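Local coordinates for Poly(A) RNA polymerase protein 2 (Saccharomyces cerevisiae, PDB 3NYB), which catalyses the addition of poly(A) tails to RNA as the polymerase subunit of the TRAMP complex, working with the zinc-knuckle protein Air2 in RNA surveillance, at residues Glu51-Lys54 / Gln55-Asp59; Val193-Phe196 / Leu197-Pro201; Leu218-Phe221 / Phe222-Tyr225. The protein carries 1 engineered substitution. All coordinates share one frame; numbering follows the deposited sequence.

Contact 1 (Glu51-Lys54 / Gln55-Asp59); sequences EAVK and QLWPD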
loop_
_atom_site.group_PDB
_atom_site.type_symbol
_atom_site.label_atom_id
_atom_site.label_comp_id
_atom_site.label_asym_id
_atom_site.label_seq_id
_atom_site.Cartn_x
_atom_site.Cartn_y
_atom_site.Cartn_z
ATOM N N GLU A 51 18.075 11.093 23.969
ATOM C CA GLU A 51 18.767 11.566 25.157
ATOM C C GLU A 51 18.601 10.575 26.313
ATOM O O GLU A 51 19.525 10.360 27.088
ATOM C CB GLU A 51 18.291 12.984 25.509
ATOM C CG GLU A 51 18.818 13.556 26.813
ATOM C CD GLU A 51 17.725 13.760 27.855
ATOM O OE1 GLU A 51 17.992 14.446 28.865
ATOM O OE2 GLU A 51 16.599 13.245 27.664
ATOM N N ALA A 52 17.438 9.940 26.403
ATOM C CA ALA A 52 17.218 8.923 27.432
ATOM C C ALA A 52 18.023 7.648 27.179
ATOM O O ALA A 52 18.337 6.914 28.114
ATOM C CB ALA A 52 15.738 8.592 27.570
ATOM N N VAL A 53 18.342 7.382 25.916
ATOM C CA VAL A 53 19.131 6.210 25.553
ATOM C C VAL A 53 20.608 6.466 25.876
ATOM O O VAL A 53 21.295 5.611 26.428
ATOM C CB VAL A 53 18.947 5.850 24.061
ATOM C CG1 VAL A 53 19.875 4.718 23.658
ATOM C CG2 VAL A 53 17.487 5.467 23.780
ATOM N N LYS A 54 21.079 7.663 25.549
ATOM C CA LYS A 54 22.426 8.072 25.905
ATOM C C LYS A 54 22.706 7.771 27.374
ATOM O O LYS A 54 23.812 7.375 27.731
ATOM C CB LYS A 54 22.617 9.566 25.637
ATOM C CG LYS A 54 22.604 9.971 24.163
ATOM C CD LYS A 54 23.572 9.140 23.352
ATOM C CE LYS A 54 24.329 9.992 22.336
ATOM N NZ LYS A 54 23.436 10.927 21.601
ATOM N N GLN A 55 21.703 7.953 28.224
ATOM C CA GLN A 55 21.867 7.731 29.660
ATOM C C GLN A 55 22.255 6.306 30.036
ATOM O O GLN A 55 22.952 6.099 31.027
ATOM C CB GLN A 55 20.602 8.122 30.419
ATOM C CG GLN A 55 20.441 9.604 30.603
ATOM C CD GLN A 55 19.019 9.983 30.908
ATOM O OE1 GLN A 55 18.705 11.158 31.093
ATOM N NE2 GLN A 55 18.141 8.986 30.957
ATOM N N LEU A 56 21.772 5.330 29.273
ATOM C CA LEU A 56 22.161 3.935 29.489
ATOM C C LEU A 56 23.477 3.632 28.784
ATOM O O LEU A 56 24.372 3.002 29.351
ATOM C CB LEU A 56 21.095 2.969 28.965
ATOM C CG LEU A 56 19.711 2.968 29.612
ATOM C CD1 LEU A 56 18.913 1.775 29.122
ATOM C CD2 LEU A 56 19.806 2.961 31.132
ATOM N N TRP A 57 23.576 4.084 27.538
ATOM C CA TRP A 57 24.716 3.808 26.683
ATOM C C TRP A 57 25.081 5.084 25.956
ATOM O O TRP A 57 24.520 5.374 24.905
ATOM C CB TRP A 57 24.351 2.728 25.664
ATOM C CG TRP A 57 23.716 1.525 26.283
ATOM C CD1 TRP A 57 24.335 0.578 27.052
ATOM C CD2 TRP A 57 22.350 1.129 26.200
ATOM N NE1 TRP A 57 23.440 -0.380 27.450
ATOM C CE2 TRP A 57 22.184 -0.060 26.930
ATOM C CE3 TRP A 57 21.210 1.666 25.571
ATOM C CZ2 TRP A 57 20.981 -0.734 27.062
ATOM C CZ3 TRP A 57 20.001 1.002 25.694
ATOM C CH2 TRP A 57 19.896 -0.184 26.429
ATOM N N PRO A 58 26.010 5.865 26.527
ATOM C CA PRO A 58 26.419 7.160 25.962
ATOM C C PRO A 58 26.976 7.052 24.542
ATOM O O PRO A 58 27.048 8.065 23.834
ATOM C CB PRO A 58 27.497 7.649 26.946
ATOM C CG PRO A 58 27.873 6.431 27.736
ATOM C CD PRO A 58 26.615 5.647 27.851
ATOM N N ASP A 59 27.338 5.839 24.132
ATOM C CA ASP A 59 27.816 5.593 22.770
ATOM C C ASP A 59 26.701 5.430 21.725
ATOM O O ASP A 59 26.944 5.547 20.522
ATOM C CB ASP A 59 28.721 4.361 22.739
ATOM C CG ASP A 59 30.071 4.616 23.373
ATOM O OD1 ASP A 59 30.414 5.802 23.588
ATOM O OD2 ASP A 59 30.787 3.630 23.656
#
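V53 O receives two backbone N-H groups, from L56 and W57. L56 N lies 2.9 Å from V53 O and comes in above the carbonyl plane, whereas W57 N, 3.0 Å from the same oxygen, approaches almost head-on with a nearly straight N-H...O angle of 176°. A weak bond from Q55 N to E51 O precedes them. K54 CA adds a C-H...O contact to W57 O at 3.6 Å. The two bonds to V53 O lie at the C-terminal end of helix 36-54, from which the chain turns toward strand 62-65 at the margin of the palm-domain sheet; P58 has no N-H to continue the series and turns CD to K54 O instead.

Apolar contact centres on the indole. V53 CG1 lies anti to its own N (chi1 174°), a torsion that carries it to the edge of the W57 ring, in plane and 3.8 Å from CE3. L56 CB lies over the centre of one indole face, and L87 and N95 also touch W57.

Among the polar side chains, the extended Q55 side chain runs back along the helix, its NE2 3.6 Å from A52 CA. Its amide is turned 52° from the E51 carboxylate, and Q55 OE1 takes a weak hydrogen bond from K106.

Contact 2 (Val193-Phe196 / Leu197-Pro201); sequences VFSF and LHMHP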
loop_
_atom_site.group_PDB
_atom_site.type_symbol
_atom_site.label_atom_id
_atom_site.label_comp_id
_atom_site.label_asym_id
_atom_site.label_seq_id
_atom_site.Cartn_x
_atom_site.Cartn_y
_atom_site.Cartn_z
ATOM N N VAL A 193 1.595 -1.847 -5.612
ATOM C CA VAL A 193 1.286 -0.584 -6.251
ATOM C C VAL A 193 2.343 -0.279 -7.295
ATOM O O VAL A 193 2.029 0.027 -8.440
ATOM C CB VAL A 193 1.238 0.547 -5.223
ATOM C CG1 VAL A 193 0.826 1.857 -5.873
ATOM C CG2 VAL A 193 0.274 0.192 -4.135
ATOM N N PHE A 194 3.603 -0.373 -6.894
ATOM C CA PHE A 194 4.702 -0.057 -7.788
ATOM C C PHE A 194 4.601 -0.868 -9.074
ATOM O O PHE A 194 4.622 -0.313 -10.173
ATOM C CB PHE A 194 6.038 -0.317 -7.103
ATOM C CG PHE A 194 7.216 -0.268 -8.034
ATOM C CD1 PHE A 194 7.467 0.863 -8.795
ATOM C CD2 PHE A 194 8.077 -1.350 -8.140
ATOM C CE1 PHE A 194 8.548 0.910 -9.648
ATOM C CE2 PHE A 194 9.156 -1.310 -8.986
ATOM C CZ PHE A 194 9.395 -0.178 -9.742
ATOM N N SER A 195 4.485 -2.184 -8.926
ATOM C CA SER A 195 4.348 -3.061 -10.067
ATOM C C SER A 195 3.212 -2.573 -10.958
ATOM O O SER A 195 3.426 -2.225 -12.126
ATOM C CB SER A 195 4.076 -4.486 -9.602
ATOM O OG SER A 195 3.451 -5.236 -10.626
ATOM N N PHE A 196 2.008 -2.541 -10.394
ATOM C CA PHE A 196 0.824 -2.085 -11.113
ATOM C C PHE A 196 1.072 -0.807 -11.918
ATOM O O PHE A 196 0.841 -0.766 -13.127
ATOM C CB PHE A 196 -0.333 -1.908 -10.136
ATOM C CG PHE A 196 -1.409 -0.977 -10.616
ATOM C CD1 PHE A 196 -2.375 -1.409 -11.512
ATOM C CD2 PHE A 196 -1.476 0.329 -10.140
ATOM C CE1 PHE A 196 -3.380 -0.550 -11.938
ATOM C CE2 PHE A 196 -2.478 1.186 -10.560
ATOM C CZ PHE A 196 -3.433 0.747 -11.465
ATOM N N LEU A 197 1.554 0.232 -11.253
ATOM C CA LEU A 197 1.864 1.490 -11.927
ATOM C C LEU A 197 2.785 1.282 -13.124
ATOM O O LEU A 197 2.488 1.728 -14.228
ATOM C CB LEU A 197 2.501 2.481 -10.940
ATOM C CG LEU A 197 1.685 3.658 -10.379
ATOM C CD1 LEU A 197 0.261 3.279 -10.014
ATOM C CD2 LEU A 197 2.391 4.306 -9.186
ATOM N N HIS A 198 3.899 0.593 -12.904
ATOM C CA HIS A 198 4.950 0.520 -13.910
ATOM C C HIS A 198 4.622 -0.336 -15.120
ATOM O O HIS A 198 5.249 -0.186 -16.168
ATOM C CB HIS A 198 6.281 0.098 -13.293
ATOM C CG HIS A 198 7.256 1.216 -13.157
ATOM N ND1 HIS A 198 6.862 2.527 -12.934
ATOM C CD2 HIS A 198 8.607 1.248 -13.213
ATOM C CE1 HIS A 198 7.922 3.299 -12.859
ATOM N NE2 HIS A 198 9.003 2.546 -13.023
ATOM N N MET A 199 3.645 -1.225 -14.995
ATOM C CA MET A 199 3.265 -2.025 -16.152
ATOM C C MET A 199 1.804 -1.865 -16.566
ATOM O O MET A 199 1.153 -2.816 -16.983
ATOM C CB MET A 199 3.627 -3.492 -15.947
ATOM C CG MET A 199 3.113 -4.103 -14.686
ATOM S SD MET A 199 3.631 -5.820 -14.607
ATOM C CE MET A 199 2.724 -6.486 -15.997
ATOM N N HIS A 200 1.299 -0.648 -16.461
ATOM C CA HIS A 200 -0.060 -0.349 -16.869
ATOM C C HIS A 200 -0.006 0.187 -18.292
ATOM O O HIS A 200 0.762 1.106 -18.577
ATOM C CB HIS A 200 -0.655 0.684 -15.916
ATOM C CG HIS A 200 -2.030 1.140 -16.283
ATOM N ND1 HIS A 200 -2.288 1.924 -17.387
ATOM C CD2 HIS A 200 -3.224 0.954 -15.669
ATOM C CE1 HIS A 200 -3.582 2.185 -17.449
ATOM N NE2 HIS A 200 -4.171 1.610 -16.415
ATOM N N PRO A 201 -0.815 -0.395 -19.192
ATOM C CA PRO A 201 -0.827 -0.107 -20.634
ATOM C C PRO A 201 -0.634 1.377 -20.970
ATOM O O PRO A 201 0.140 1.715 -21.866
ATOM C CB PRO A 201 -2.216 -0.573 -21.062
ATOM C CG PRO A 201 -2.526 -1.691 -20.124
ATOM C CD PRO A 201 -1.866 -1.356 -18.813
#
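L197 N bonds V193 O one helical turn back, 2.9 Å away and almost perfectly straight. The L197 side chain has two neighbours in the turn before it: CD2 comes within 4.4 Å of V193 CG1, while CD1 lies against the CD2-CE2 side of the F196 ring.

H198 N donates to F194 O at 3.0 Å. Its imidazole meets the F194 ring at an oblique 46°, with F194 CE1 over the centre of one imidazole face, 3.6 Å from H198 CD2. F194 also stacks on W153, and P243 touches the side chains of F194 and H198. With an alanine in place of H198, the CE1 corner of F194 would probably be left without its imidazole partner, and a gap is likely to open beside T157 and P243.

M199 is the first residue beyond helix 186-198, which packs against helices 160-173 and 214-228 in the helical part of the polymerase and leads through the H200 cap into the short helix 201-204. M199 N still reaches S195 O at 3.0 Å, and its sulfur SD lies 4.0 Å from S195 OG.

H200 ND1 accepts from R202 N, and NE2 bonds E220 OE1. With CG anti to the backbone N (chi1 176°), the imidazole runs beside F196 and presents an edge to the phenyl face in an offset edge-to-face pair, planes 85° apart. Y48, F78 and A77 of the Air2 chain pack on M199, F196 and H200 respectively.

Contact 3 (Leu218-Phe221 / Phe222-Tyr225); sequences LIEF and FELY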
loop_
_atom_site.group_PDB
_atom_site.type_symbol
_atom_site.label_atom_id
_atom_site.label_comp_id
_atom_site.label_asym_id
_atom_site.label_seq_id
_atom_site.Cartn_x
_atom_site.Cartn_y
_atom_site.Cartn_z
ATOM N N LEU A 218 -6.437 4.142 -8.981
ATOM C CA LEU A 218 -6.866 3.622 -7.689
ATOM C C LEU A 218 -7.872 2.514 -7.908
ATOM O O LEU A 218 -7.705 1.391 -7.435
ATOM C CB LEU A 218 -7.471 4.732 -6.833
ATOM C CG LEU A 218 -7.551 4.555 -5.305
ATOM C CD1 LEU A 218 -8.967 4.588 -4.809
ATOM C CD2 LEU A 218 -6.837 3.305 -4.814
ATOM N N ILE A 219 -8.918 2.828 -8.650
ATOM C CA ILE A 219 -9.911 1.825 -8.978
ATOM C C ILE A 219 -9.261 0.621 -9.647
ATOM O O ILE A 219 -9.422 -0.504 -9.191
ATOM C CB ILE A 219 -11.011 2.405 -9.865
ATOM C CG1 ILE A 219 -11.891 3.343 -9.042
ATOM C CG2 ILE A 219 -11.840 1.296 -10.460
ATOM C CD1 ILE A 219 -13.004 3.954 -9.821
ATOM N N GLU A 220 -8.500 0.864 -10.707
ATOM C CA GLU A 220 -7.864 -0.221 -11.445
ATOM C C GLU A 220 -6.878 -1.030 -10.597
ATOM O O GLU A 220 -6.649 -2.210 -10.857
ATOM C CB GLU A 220 -7.193 0.311 -12.713
ATOM C CG GLU A 220 -8.168 0.977 -13.668
ATOM C CD GLU A 220 -7.486 1.686 -14.823
ATOM O OE1 GLU A 220 -6.244 1.798 -14.816
ATOM O OE2 GLU A 220 -8.201 2.134 -15.738
ATOM N N PHE A 221 -6.296 -0.408 -9.582
ATOM C CA PHE A 221 -5.439 -1.153 -8.677
ATOM C C PHE A 221 -6.253 -2.206 -7.926
ATOM O O PHE A 221 -5.833 -3.351 -7.799
ATOM C CB PHE A 221 -4.733 -0.220 -7.689
ATOM C CG PHE A 221 -4.087 -0.938 -6.529
ATOM C CD1 PHE A 221 -2.755 -1.287 -6.568
ATOM C CD2 PHE A 221 -4.818 -1.256 -5.397
ATOM C CE1 PHE A 221 -2.154 -1.943 -5.501
ATOM C CE2 PHE A 221 -4.225 -1.909 -4.331
ATOM C CZ PHE A 221 -2.893 -2.254 -4.384
ATOM N N PHE A 222 -7.413 -1.814 -7.415
ATOM C CA PHE A 222 -8.262 -2.754 -6.693
ATOM C C PHE A 222 -8.857 -3.791 -7.632
ATOM O O PHE A 222 -9.193 -4.903 -7.223
ATOM C CB PHE A 222 -9.380 -2.021 -5.951
ATOM C CG PHE A 222 -8.899 -1.206 -4.787
ATOM C CD1 PHE A 222 -8.121 -1.783 -3.798
ATOM C CD2 PHE A 222 -9.232 0.132 -4.678
ATOM C CE1 PHE A 222 -7.678 -1.041 -2.729
ATOM C CE2 PHE A 222 -8.792 0.876 -3.617
ATOM C CZ PHE A 222 -8.013 0.292 -2.637
ATOM N N GLU A 223 -8.991 -3.413 -8.897
ATOM C CA GLU A 223 -9.530 -4.297 -9.914
ATOM C C GLU A 223 -8.522 -5.380 -10.251
ATOM O O GLU A 223 -8.854 -6.559 -10.337
ATOM C CB GLU A 223 -9.857 -3.493 -11.168
ATOM C CG GLU A 223 -10.316 -4.327 -12.335
ATOM C CD GLU A 223 -10.503 -3.502 -13.581
ATOM O OE1 GLU A 223 -11.618 -3.529 -14.148
ATOM O OE2 GLU A 223 -9.532 -2.820 -13.982
ATOM N N LEU A 224 -7.276 -4.970 -10.440
ATOM C CA LEU A 224 -6.222 -5.914 -10.745
ATOM C C LEU A 224 -6.080 -6.915 -9.617
ATOM O O LEU A 224 -6.235 -8.117 -9.816
ATOM C CB LEU A 224 -4.901 -5.184 -10.985
ATOM C CG LEU A 224 -3.754 -6.055 -11.487
ATOM C CD1 LEU A 224 -3.058 -6.730 -10.343
ATOM C CD2 LEU A 224 -4.264 -7.092 -12.474
ATOM N N TYR A 225 -5.803 -6.408 -8.422
ATOM C CA TYR A 225 -5.466 -7.255 -7.283
ATOM C C TYR A 225 -6.683 -7.788 -6.546
ATOM O O TYR A 225 -6.555 -8.564 -5.605
ATOM C CB TYR A 225 -4.556 -6.506 -6.312
ATOM C CG TYR A 225 -3.210 -6.159 -6.897
ATOM C CD1 TYR A 225 -2.339 -7.152 -7.313
ATOM C CD2 TYR A 225 -2.803 -4.840 -7.029
ATOM C CE1 TYR A 225 -1.101 -6.844 -7.842
ATOM C CE2 TYR A 225 -1.567 -4.524 -7.562
ATOM C CZ TYR A 225 -0.722 -5.533 -7.966
ATOM O OH TYR A 225 0.507 -5.230 -8.499
HETATM O O HOH W 1 -7.066 -3.708 -13.224
#
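F221, F222 and Y225 form an aromatic cluster on one side of helix 214-228, in the Cid1-family part of the polymerase. F221 is its middle member and takes part in two offset edge-to-face pairs. One edge of its ring is turned to the face of F222, the planes 78° apart and F221 CD2 3.7 Å from F222 CD1. Over one F221 face lies Y225, which brings its CD2-CE2 edge toward F221 CE1, with ring centroids 4.9 Å apart. CG of F221 is anti to the backbone N (chi1 167°), whereas CG of F222 and of Y225 is anti to the carbonyl carbon; together with the i+1 and i+4 spacing, these first torsions bring the rings together. Y225 OH bonds L192 O, which tethers the far end of that ring.

At the start of the segment, L218 CD2 packs obliquely against F222 CE2, and F170 and F289 extend the aromatic surroundings of F222. Backbone bonds run beneath, as from Y225 N to F221 O at 3.1 Å.

The polar side carries E220 and E223, their chains side by side and their carboxylate planes only 15° apart. E220 OE2 lies 5.4 Å from E223 OE2; R26 of the Air2 chain makes a salt bridge to each, probably offsetting the like charges, and Y28 of that chain hydrogen-bonds E220 OE2. A water bridges E220 O, at 2.8 Å, to E223 OE2, at 2.7 Å. This is characteristic of an interface helix: its aromatic side packs into the helical domain, its other side meets Air2.

Contact 1 comes first along the chain, in the palm-domain region where helix 36-54 leads to strand 62-65. Contacts 2 and 3 follow in order on helices 186-198 and 214-228, on the opposite side of the chain's centre; their centres lie about 45 and 47 Å from that of contact 1. Contacts 2 and 3 are only about 11 Å apart, centre to centre, and touch: V193 CG2 is 3.5 Å from F221 CE1, and F196 CZ is 3.6 Å from F221 N. Both also reach the Air2 chain, which does not touch contact 1, so these two neighbouring helices link the helical domain's interior to the Air2 interface.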